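Long-range contacts in clostripain-related protein (Bacteroides thetaiotaomicron, PDB 6NAG), which is a secreted C11 cysteine protease of the clostripain family, which probably cleaves peptide bonds in proteins or peptides outside the cell: residues 45-50 with 61-66; 37-42 with 68-73; 288-293 with 336-341; 113-118 with 178-183. The protein carries 1 engineered substitution. All coordinates share one frame; numbering follows the deposited sequence.

Contact 1: 45-50 with 61-66; sequences DERIII and LFELAY. With PRO (proline), chain C.
I50 lies across the F62 ring, its CB 4.0 Å from the ring centroid in a CH-pi contact, while I50 CD1 reaches L64 CD1 at 3.7 Å. This is the tight side of the beta hairpin of strands 46-53 and 58-67 in the large mixed sheet, where helix 24-38 adds I31 and L34. With chi1 at 65°, F62 turns its ring back over I50 and offers the opposite face to a bound proline. The main chains of I50 and F62 bond in both directions, with I50 N 2.7 Å from F62 O.

The other sheet face begins with I49 CG2 against L61 CD1 and turns polar and looser toward partly exposed R47. A bend at chi3 (64°) lets R47 grip E63 side-on: NE meets OE2 from above the carboxylate plane, and NH2 reaches OE1 at 2.9 Å. A water links E63 OE2 with I48 N and L64 O. With an alanine at R47, the buried carboxylate of E63 would probably lose its charge partner and be freer to turn. The hairpin thus joins an apolar side that faces the bound proline to a side where a buried acid is balanced by arginine and water.

Contact 2: 37-42 with 68-73; sequences VVEKNI and NGKSVH
The carboxylate of E39 is approached from three directions by K70 and S71. On one face, off to the side of its carbon, hangs K70 NZ; S71 N stands on the opposite side of the plane; and S71 OG comes nearly in line with the C-O bond of OE1. The contact ties the C-terminal end of helix 24-38 to an edge strand of the alpha/beta fold: the chain leaving the helix, which makes a type I beta turn from V38 to N41, is pinned to strand 70-80, the outermost strand of the large mixed sheet on this side.

All three donors converge on one oxygen. S71 OG is 2.8 Å from E39 OE1, and S71 N gives the same atom a nearly straight bond of 165°, coming from 42° out of the carboxylate plane. The lysine adds a salt bridge whose hydrogen bond is weak. Its chain points away at CB but bends at chi2 (65°), which curls the amine back over the glutamate, and on the way K70 CD passes 3.3 Å from E39 OE2. E39 is itself kinked at chi2, so that its carboxylate swings toward the strand.

S71 OG also lies in hydrogen-bonding reach of E35, one helical turn back, whose other oxygen bonds H73 NE2, so two glutamates serve this border between helix and strand. Behind the polar group the contact becomes apolar and sparse: V38 CG1 stops 4.1 Å from S71 CB.

Contact 3: 288-293 with 336-341; sequences FFDYGD and NTFSGI
D290 and S339 face each other across the start of helix 291-298, with D290 as its N-cap residue. The aspartate directs its two oxygens to different tasks. OD2 takes the capping bond from D293 N, whereas OD1 turns to the loop 336-341. There its syn lone pair receives S339 N at 2.8 Å, and S339 OG donates to the same oxygen from 50° above the carboxylate plane.

The serine holds this post because its chi1 of 61° folds OG back between its own backbone N and carbonyl carbon. From there S339 OG also accepts from G292 N at 3.1 Å, so one hydroxyl relays between the cap and the first turn of the helix. G292 leaves room for it, since a side chain at that position would run into S339 CB.

An asparagine in place of D290 would remove the negative charge at the helix N-terminus and would probably leave either D293 N or the S339 donors without an acceptor.

Y291 and I341 flank these bonds on the apolar side, running side by side the same way, with I341 CG2 at the edge of the tyrosine ring, while helix 302-315 adds L312 and F308. T337 CG2 rests against D293, whose OD1 pairs with K297. A water spans D290 OD2 and T337 OG1, and the backbone closes with Y291 N 3.1 Å from I341 O.

Contact 4: 113-118 with 178-183; sequences HGMGWI and DCYMSS
G114 and C179 bring their backbones to a CA-CA distance of 4.3 Å, yet no conventional hydrogen bond joins 113-118 to 178-183. Two carbonyl oxygens, G114 O and C179 O, even lie 3.5 Å apart. In place of N-H donors, G114 CA offers a C-H contact to C179 O. Such closeness needs glycine: a side chain on G114 would collide with C179 O and D178 CB, and one on G116 with Y180 O. G116 also has the positive phi, 61°, of a type II' turn from M115 to I118.

Two methionine sulfurs join the packing beside the glycines. M181, bent at chi2 and chi3, curls its SD to 3.5 Å from G116 N. M115 and Y180 lie alongside each other in a Met-aromatic contact, with M115 SD set obliquely to the ring at 4.1 Å from Y180 CD2. S183 OG touches the edge of the W117 indole at CD1, although its main role is to cap helix 184-189 through E185 N, while W117 NE1 bonds S344.

The His-Gly pair after strand 105-111 and the cysteine just past strand 171-177 stand where clan CD peptidases carry their catalytic dyad, so H113 and C179 are probably that dyad; H113 ND1 stands 6.2 Å from C179 SG, while H113 NE2 is hydrogen-bonded to N22. Glycine, sulfur and C-H contacts therefore bring 113-118 and 178-183 together by fit, without direct polar bonds between them.

Contacts 1 and 2 share one corner of the fold. Strands 58-67 and 70-80 are neighbours in the large sheet, joined here by a bond from V72 N to A65 O, and Y66 of contact 1 packs on V38 of contact 2. Contact 1 is buried and mostly apolar, with its charges at one side, whereas contact 2 is a surface contact that rests on charge and hydroxyl. Contacts 3 and 4 form another pair, linked by S182 OG to G340 O and by stacked F288 and Y180. Both are buried, but contact 3 depends on hydrogen bonds round a helix N-cap and contact 4 on close backbone fit. Contacts 1 and 3 lie about 36 Å apart, centre to centre.

Contact 1: 45-50 with 61-66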
# COMPACT_ATOMS: atom_id res chain seq x y z
N ASP A 45 0.58 -26.72 -1.63
CA ASP A 45 -0.03 -25.52 -2.21
C ASP A 45 0.74 -24.28 -1.80
O ASP A 45 0.17 -23.20 -1.67
CB ASP A 45 -1.49 -25.40 -1.78
CG ASP A 45 -2.39 -26.41 -2.47
OD1 ASP A 45 -2.75 -26.19 -3.64
OD2 ASP A 45 -2.73 -27.43 -1.83
N GLU A 46 2.05 -24.43 -1.60
CA GLU A 46 2.89 -23.33 -1.16
C GLU A 46 4.09 -23.15 -2.07
O GLU A 46 4.54 -24.10 -2.71
CB GLU A 46 3.36 -23.55 0.29
CG GLU A 46 2.24 -23.87 1.28
CD GLU A 46 1.87 -25.34 1.29
OE1 GLU A 46 2.69 -26.17 0.85
OE2 GLU A 46 0.75 -25.66 1.75
N ARG A 47 4.60 -21.93 -2.13
CA ARG A 47 5.78 -21.62 -2.93
C ARG A 47 6.83 -20.90 -2.10
O ARG A 47 6.51 -20.02 -1.30
CB ARG A 47 5.39 -20.78 -4.15
CG ARG A 47 4.42 -21.47 -5.09
CD ARG A 47 4.02 -20.57 -6.25
NE ARG A 47 5.15 -20.25 -7.11
CZ ARG A 47 5.05 -19.56 -8.25
NH1 ARG A 47 3.87 -19.13 -8.66
NH2 ARG A 47 6.13 -19.31 -8.97
N ILE A 48 8.09 -21.26 -2.30
CA ILE A 48 9.19 -20.63 -1.58
C ILE A 48 9.98 -19.69 -2.50
O ILE A 48 10.59 -20.13 -3.47
CB ILE A 48 10.15 -21.67 -0.97
CG1 ILE A 48 9.41 -22.52 0.06
CG2 ILE A 48 11.34 -20.98 -0.34
CD1 ILE A 48 10.29 -23.54 0.76
N ILE A 49 9.95 -18.41 -2.18
CA ILE A 49 10.66 -17.40 -2.96
C ILE A 49 11.79 -16.79 -2.13
O ILE A 49 11.58 -16.40 -0.99
CB ILE A 49 9.71 -16.29 -3.45
CG1 ILE A 49 8.49 -16.90 -4.14
CG2 ILE A 49 10.43 -15.34 -4.38
CD1 ILE A 49 8.82 -17.73 -5.35
N ILE A 50 12.98 -16.70 -2.72
CA ILE A 50 14.14 -16.21 -1.99
C ILE A 50 14.84 -15.04 -2.68
O ILE A 50 15.18 -15.12 -3.86
CB ILE A 50 15.18 -17.33 -1.76
CG1 ILE A 50 14.55 -18.50 -0.99
CG2 ILE A 50 16.39 -16.80 -1.02
CD1 ILE A 50 15.52 -19.61 -0.68
N LEU A 61 16.66 -12.83 -7.29
CA LEU A 61 15.42 -13.42 -6.81
C LEU A 61 15.19 -14.77 -7.48
O LEU A 61 15.18 -14.87 -8.71
CB LEU A 61 14.24 -12.49 -7.10
CG LEU A 61 12.88 -12.90 -6.51
CD1 LEU A 61 12.86 -12.66 -5.01
CD2 LEU A 61 11.75 -12.16 -7.20
N PHE A 62 15.02 -15.81 -6.68
CA PHE A 62 14.80 -17.15 -7.22
C PHE A 62 13.81 -17.96 -6.38
O PHE A 62 13.43 -17.54 -5.28
CB PHE A 62 16.12 -17.91 -7.35
CG PHE A 62 16.80 -18.20 -6.04
CD1 PHE A 62 17.57 -17.24 -5.41
CD2 PHE A 62 16.67 -19.44 -5.44
CE1 PHE A 62 18.20 -17.51 -4.21
CE2 PHE A 62 17.30 -19.72 -4.24
CZ PHE A 62 18.06 -18.75 -3.63
N GLU A 63 13.41 -19.11 -6.89
CA GLU A 63 12.41 -19.94 -6.24
C GLU A 63 12.92 -21.34 -5.94
O GLU A 63 13.62 -21.95 -6.75
CB GLU A 63 11.15 -20.03 -7.11
CG GLU A 63 10.09 -20.99 -6.60
CD GLU A 63 8.84 -21.00 -7.45
OE1 GLU A 63 8.82 -20.32 -8.50
OE2 GLU A 63 7.86 -21.68 -7.07
N LEU A 64 12.58 -21.85 -4.76
CA LEU A 64 12.82 -23.25 -4.42
C LEU A 64 11.57 -24.07 -4.72
O LEU A 64 10.53 -23.86 -4.10
CB LEU A 64 13.22 -23.41 -2.96
CG LEU A 64 14.58 -22.87 -2.52
CD1 LEU A 64 14.87 -23.25 -1.08
CD2 LEU A 64 15.68 -23.37 -3.44
N ALA A 65 11.67 -24.99 -5.67
CA ALA A 65 10.53 -25.81 -6.05
C ALA A 65 10.89 -27.29 -6.08
O ALA A 65 12.06 -27.66 -6.01
CB ALA A 65 10.00 -25.37 -7.40
N TYR A 66 9.86 -28.13 -6.19
CA TYR A 66 10.06 -29.57 -6.25
C TYR A 66 9.56 -30.11 -7.59
O TYR A 66 8.35 -30.22 -7.81
CB TYR A 66 9.34 -30.27 -5.10
CG TYR A 66 9.58 -31.76 -5.02
CD1 TYR A 66 10.71 -32.26 -4.38
CD2 TYR A 66 8.69 -32.66 -5.57
CE1 TYR A 66 10.93 -33.62 -4.30
CE2 TYR A 66 8.90 -34.02 -5.50
CZ TYR A 66 10.03 -34.50 -4.86
OH TYR A 66 10.25 -35.85 -4.78
N PRO C . 21.26 -18.90 -7.01
CA PRO C . 22.59 -19.05 -6.42
C PRO C . 22.56 -19.73 -5.06
O PRO C . 21.60 -19.58 -4.30
CB PRO C . 23.09 -17.61 -6.30
CG PRO C . 21.84 -16.80 -6.18
CD PRO C . 20.83 -17.49 -7.05
OXT PRO C . 23.49 -20.44 -4.67
O HOH W 1 8.11 -23.10 -4.80

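Contact 2: 37-42 with 68-73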
# COMPACT_ATOMS: atom_id res chain seq x y z
N VAL A 37 14.34 -29.55 3.00
CA VAL A 37 12.93 -29.71 3.37
C VAL A 37 12.08 -29.84 2.11
O VAL A 37 11.17 -30.66 2.04
CB VAL A 37 12.44 -28.52 4.22
CG1 VAL A 37 10.95 -28.63 4.48
CG2 VAL A 37 13.21 -28.46 5.52
N VAL A 38 12.39 -29.01 1.11
CA VAL A 38 11.73 -29.08 -0.19
C VAL A 38 12.01 -30.43 -0.84
O VAL A 38 11.16 -30.98 -1.54
CB VAL A 38 12.21 -27.94 -1.12
CG1 VAL A 38 11.47 -27.98 -2.44
CG2 VAL A 38 12.02 -26.59 -0.44
N GLU A 39 13.20 -30.95 -0.59
CA GLU A 39 13.64 -32.24 -1.13
C GLU A 39 12.71 -33.38 -0.73
O GLU A 39 12.57 -34.37 -1.45
CB GLU A 39 15.07 -32.54 -0.66
CG GLU A 39 15.68 -33.80 -1.26
CD GLU A 39 15.89 -33.68 -2.75
OE1 GLU A 39 16.16 -32.55 -3.23
OE2 GLU A 39 15.80 -34.71 -3.45
N LYS A 40 12.06 -33.24 0.42
CA LYS A 40 11.20 -34.29 0.96
C LYS A 40 9.78 -34.23 0.42
O LYS A 40 8.87 -34.85 0.98
CB LYS A 40 11.17 -34.22 2.49
CG LYS A 40 12.53 -34.37 3.15
CD LYS A 40 12.44 -34.19 4.65
CE LYS A 40 13.80 -34.32 5.31
NZ LYS A 40 13.72 -34.13 6.78
N ASN A 41 9.58 -33.49 -0.67
CA ASN A 41 8.27 -33.34 -1.30
C ASN A 41 7.22 -32.85 -0.32
O ASN A 41 6.14 -33.43 -0.21
CB ASN A 41 7.84 -34.67 -1.94
CG ASN A 41 6.67 -34.51 -2.89
OD1 ASN A 41 6.44 -33.43 -3.44
ND2 ASN A 41 5.92 -35.58 -3.10
N ILE A 42 7.54 -31.78 0.40
CA ILE A 42 6.66 -31.25 1.43
C ILE A 42 5.74 -30.17 0.88
O ILE A 42 4.58 -30.06 1.28
CB ILE A 42 7.47 -30.71 2.63
CG1 ILE A 42 8.12 -31.87 3.39
CG2 ILE A 42 6.60 -29.89 3.57
CD1 ILE A 42 8.75 -31.48 4.71
N ASN A 68 10.31 -33.18 -10.72
CA ASN A 68 10.95 -34.43 -11.12
C ASN A 68 11.70 -35.11 -9.98
O ASN A 68 12.82 -35.59 -10.16
CB ASN A 68 11.89 -34.19 -12.30
CG ASN A 68 11.17 -33.70 -13.54
OD1 ASN A 68 9.96 -33.88 -13.67
ND2 ASN A 68 11.91 -33.08 -14.45
N GLY A 69 11.08 -35.14 -8.81
CA GLY A 69 11.62 -35.86 -7.67
C GLY A 69 12.86 -35.22 -7.05
O GLY A 69 13.57 -35.87 -6.28
N LYS A 70 13.10 -33.96 -7.36
CA LYS A 70 14.28 -33.26 -6.86
C LYS A 70 14.01 -31.77 -6.66
O LYS A 70 13.29 -31.16 -7.44
CB LYS A 70 15.46 -33.46 -7.82
CG LYS A 70 16.76 -32.81 -7.37
CD LYS A 70 17.28 -33.44 -6.09
CE LYS A 70 18.53 -32.73 -5.59
NZ LYS A 70 18.99 -33.25 -4.27
N SER A 71 14.58 -31.20 -5.61
CA SER A 71 14.50 -29.77 -5.38
C SER A 71 15.33 -29.04 -6.43
O SER A 71 16.37 -29.54 -6.86
CB SER A 71 14.98 -29.41 -3.97
OG SER A 71 16.33 -29.78 -3.78
N VAL A 72 14.88 -27.86 -6.84
CA VAL A 72 15.53 -27.14 -7.93
C VAL A 72 15.51 -25.63 -7.71
O VAL A 72 14.53 -25.08 -7.20
CB VAL A 72 14.87 -27.49 -9.29
CG1 VAL A 72 13.40 -27.11 -9.29
CG2 VAL A 72 15.61 -26.83 -10.44
N HIS A 73 16.60 -24.96 -8.08
CA HIS A 73 16.66 -23.51 -8.06
C HIS A 73 16.14 -22.94 -9.37
O HIS A 73 16.59 -23.32 -10.45
CB HIS A 73 18.09 -23.02 -7.81
CG HIS A 73 18.59 -23.27 -6.43
ND1 HIS A 73 19.52 -22.46 -5.81
CD2 HIS A 73 18.29 -24.24 -5.53
CE1 HIS A 73 19.77 -22.92 -4.60
NE2 HIS A 73 19.04 -24.00 -4.41

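Contact 3: 288-293 with 336-341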
# COMPACT_ATOMS: atom_id res chain seq x y z
N PHE A 288 18.43 -3.82 25.87
CA PHE A 288 17.24 -4.66 25.82
C PHE A 288 17.01 -5.40 27.13
O PHE A 288 17.68 -6.39 27.43
CB PHE A 288 17.36 -5.66 24.67
CG PHE A 288 17.66 -5.02 23.34
CD1 PHE A 288 16.66 -4.41 22.61
CD2 PHE A 288 18.95 -5.03 22.83
CE1 PHE A 288 16.93 -3.82 21.39
CE2 PHE A 288 19.23 -4.44 21.61
CZ PHE A 288 18.22 -3.84 20.89
N PHE A 289 16.05 -4.91 27.91
CA PHE A 289 15.67 -5.54 29.18
C PHE A 289 14.51 -6.50 28.97
O PHE A 289 13.73 -6.33 28.04
CB PHE A 289 15.28 -4.49 30.22
CG PHE A 289 16.34 -3.46 30.48
CD1 PHE A 289 16.45 -2.35 29.67
CD2 PHE A 289 17.19 -3.59 31.56
CE1 PHE A 289 17.42 -1.39 29.92
CE2 PHE A 289 18.16 -2.64 31.82
CZ PHE A 289 18.27 -1.54 30.99
N ASP A 290 14.39 -7.49 29.84
CA ASP A 290 13.22 -8.36 29.83
C ASP A 290 11.99 -7.56 30.22
O ASP A 290 11.96 -6.93 31.27
CB ASP A 290 13.41 -9.55 30.77
CG ASP A 290 12.22 -10.48 30.79
OD1 ASP A 290 12.06 -11.26 29.84
OD2 ASP A 290 11.43 -10.42 31.76
N TYR A 291 10.98 -7.57 29.35
CA TYR A 291 9.77 -6.77 29.55
C TYR A 291 9.03 -7.17 30.83
O TYR A 291 8.69 -6.32 31.64
CB TYR A 291 8.85 -6.88 28.34
CG TYR A 291 7.71 -5.88 28.30
CD1 TYR A 291 7.65 -4.82 29.19
CD2 TYR A 291 6.69 -6.00 27.36
CE1 TYR A 291 6.61 -3.91 29.16
CE2 TYR A 291 5.65 -5.10 27.31
CZ TYR A 291 5.61 -4.05 28.22
OH TYR A 291 4.58 -3.15 28.18
N GLY A 292 8.80 -8.47 30.99
CA GLY A 292 8.08 -8.98 32.14
C GLY A 292 8.73 -8.62 33.47
O GLY A 292 8.04 -8.26 34.42
N ASP A 293 10.05 -8.69 33.52
CA ASP A 293 10.79 -8.39 34.74
C ASP A 293 10.82 -6.89 35.02
O ASP A 293 10.90 -6.47 36.17
CB ASP A 293 12.21 -8.94 34.65
CG ASP A 293 12.94 -8.88 35.98
OD1 ASP A 293 12.29 -9.13 37.02
OD2 ASP A 293 14.16 -8.60 35.98
N ASN A 336 17.44 -15.75 34.43
CA ASN A 336 16.69 -16.07 35.63
C ASN A 336 15.19 -15.94 35.42
O ASN A 336 14.40 -16.68 36.01
CB ASN A 336 17.14 -15.18 36.79
CG ASN A 336 18.61 -15.31 37.10
OD1 ASN A 336 19.35 -14.33 37.09
ND2 ASN A 336 19.05 -16.53 37.37
N THR A 337 14.80 -15.01 34.56
CA THR A 337 13.41 -14.83 34.18
C THR A 337 13.32 -14.48 32.70
O THR A 337 14.21 -13.83 32.15
CB THR A 337 12.72 -13.73 35.03
OG1 THR A 337 11.39 -13.51 34.55
CG2 THR A 337 13.50 -12.43 34.97
N PHE A 338 12.24 -14.90 32.05
CA PHE A 338 12.12 -14.75 30.60
C PHE A 338 10.67 -14.60 30.16
O PHE A 338 9.88 -15.53 30.27
CB PHE A 338 12.77 -15.95 29.90
CG PHE A 338 12.85 -15.81 28.41
CD1 PHE A 338 13.70 -14.88 27.83
CD2 PHE A 338 12.09 -16.61 27.58
CE1 PHE A 338 13.78 -14.75 26.46
CE2 PHE A 338 12.16 -16.49 26.21
CZ PHE A 338 13.01 -15.56 25.65
N SER A 339 10.33 -13.42 29.65
CA SER A 339 8.97 -13.14 29.20
C SER A 339 8.83 -13.31 27.69
O SER A 339 7.72 -13.30 27.16
CB SER A 339 8.55 -11.72 29.61
OG SER A 339 9.40 -10.75 29.03
N GLY A 340 9.96 -13.45 27.00
CA GLY A 340 9.95 -13.70 25.57
C GLY A 340 10.05 -12.46 24.71
O GLY A 340 10.19 -12.56 23.49
N ILE A 341 10.00 -11.29 25.33
CA ILE A 341 10.08 -10.04 24.58
C ILE A 341 10.81 -8.98 25.40
O ILE A 341 10.87 -9.07 26.63
CB ILE A 341 8.67 -9.54 24.17
CG1 ILE A 341 8.76 -8.59 22.98
CG2 ILE A 341 7.96 -8.89 25.36
CD1 ILE A 341 7.42 -8.26 22.36
O HOH W 2 9.82 -12.30 33.11

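Contact 4: 113-118 with 178-183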
# COMPACT_ATOMS: atom_id res chain seq x y z
N HIS A 113 21.97 -9.03 10.27
CA HIS A 113 22.31 -8.58 11.61
C HIS A 113 21.14 -7.78 12.17
O HIS A 113 20.51 -7.01 11.45
CB HIS A 113 23.59 -7.74 11.61
CG HIS A 113 24.83 -8.53 11.34
ND1 HIS A 113 25.46 -9.29 12.31
CD2 HIS A 113 25.57 -8.67 10.21
CE1 HIS A 113 26.53 -9.86 11.79
NE2 HIS A 113 26.61 -9.51 10.52
N GLY A 114 20.86 -7.95 13.45
CA GLY A 114 19.74 -7.28 14.07
C GLY A 114 20.14 -6.37 15.22
O GLY A 114 21.11 -6.64 15.92
N MET A 115 19.38 -5.30 15.41
CA MET A 115 19.63 -4.36 16.50
C MET A 115 18.32 -3.76 16.99
O MET A 115 18.27 -2.63 17.45
CB MET A 115 20.60 -3.27 16.04
CG MET A 115 21.32 -2.55 17.17
SD MET A 115 22.20 -3.69 18.25
CE MET A 115 22.82 -2.55 19.48
N GLY A 116 17.25 -4.54 16.88
CA GLY A 116 15.95 -4.14 17.39
C GLY A 116 15.37 -2.88 16.78
O GLY A 116 15.41 -2.69 15.56
N TRP A 117 14.82 -2.03 17.63
CA TRP A 117 14.13 -0.82 17.20
C TRP A 117 15.09 0.34 16.95
O TRP A 117 14.69 1.37 16.42
CB TRP A 117 13.11 -0.40 18.25
CG TRP A 117 13.74 -0.08 19.58
CD1 TRP A 117 13.95 -0.95 20.61
CD2 TRP A 117 14.25 1.19 20.00
NE1 TRP A 117 14.56 -0.30 21.65
CE2 TRP A 117 14.75 1.01 21.31
CE3 TRP A 117 14.32 2.45 19.41
CZ2 TRP A 117 15.32 2.06 22.03
CZ3 TRP A 117 14.89 3.49 20.13
CH2 TRP A 117 15.39 3.28 21.42
N ILE A 118 16.35 0.15 17.34
CA ILE A 118 17.36 1.20 17.24
C ILE A 118 17.44 1.80 15.84
O ILE A 118 17.59 1.08 14.86
CB ILE A 118 18.76 0.67 17.64
CG1 ILE A 118 18.73 0.11 19.06
CG2 ILE A 118 19.80 1.77 17.52
CD1 ILE A 118 18.30 1.11 20.11
N ASP A 178 17.54 -12.72 13.08
CA ASP A 178 18.52 -11.71 13.44
C ASP A 178 18.66 -11.66 14.96
O ASP A 178 18.05 -12.45 15.67
CB ASP A 178 18.12 -10.33 12.91
CG ASP A 178 17.55 -10.38 11.51
OD1 ASP A 178 18.21 -9.88 10.57
OD2 ASP A 178 16.44 -10.92 11.33
N CYS A 179 19.46 -10.72 15.45
CA CYS A 179 19.60 -10.51 16.89
C CYS A 179 18.64 -9.45 17.40
O CYS A 179 18.28 -8.52 16.67
CB CYS A 179 21.03 -10.10 17.24
SG CYS A 179 22.26 -11.41 17.14
N TYR A 180 18.21 -9.60 18.65
CA TYR A 180 17.51 -8.55 19.38
C TYR A 180 16.23 -8.04 18.71
O TYR A 180 15.85 -6.89 18.91
CB TYR A 180 18.45 -7.36 19.59
CG TYR A 180 19.71 -7.69 20.36
CD1 TYR A 180 19.66 -8.47 21.50
CD2 TYR A 180 20.94 -7.23 19.93
CE1 TYR A 180 20.80 -8.77 22.21
CE2 TYR A 180 22.10 -7.52 20.63
CZ TYR A 180 22.02 -8.29 21.77
OH TYR A 180 23.16 -8.60 22.47
N MET A 181 15.56 -8.89 17.94
CA MET A 181 14.40 -8.43 17.18
C MET A 181 13.08 -8.68 17.89
O MET A 181 12.06 -8.08 17.54
CB MET A 181 14.38 -9.09 15.80
CG MET A 181 15.56 -8.72 14.92
SD MET A 181 15.84 -6.94 14.84
CE MET A 181 14.30 -6.38 14.11
N SER A 182 13.09 -9.54 18.90
CA SER A 182 11.89 -9.75 19.71
C SER A 182 11.74 -8.61 20.70
O SER A 182 11.89 -8.79 21.91
CB SER A 182 11.94 -11.09 20.44
OG SER A 182 10.70 -11.39 21.04
N SER A 183 11.44 -7.43 20.17
CA SER A 183 11.31 -6.22 20.97
C SER A 183 9.88 -5.68 20.89
O SER A 183 9.24 -5.78 19.84
CB SER A 183 12.30 -5.15 20.49
OG SER A 183 11.89 -3.85 20.87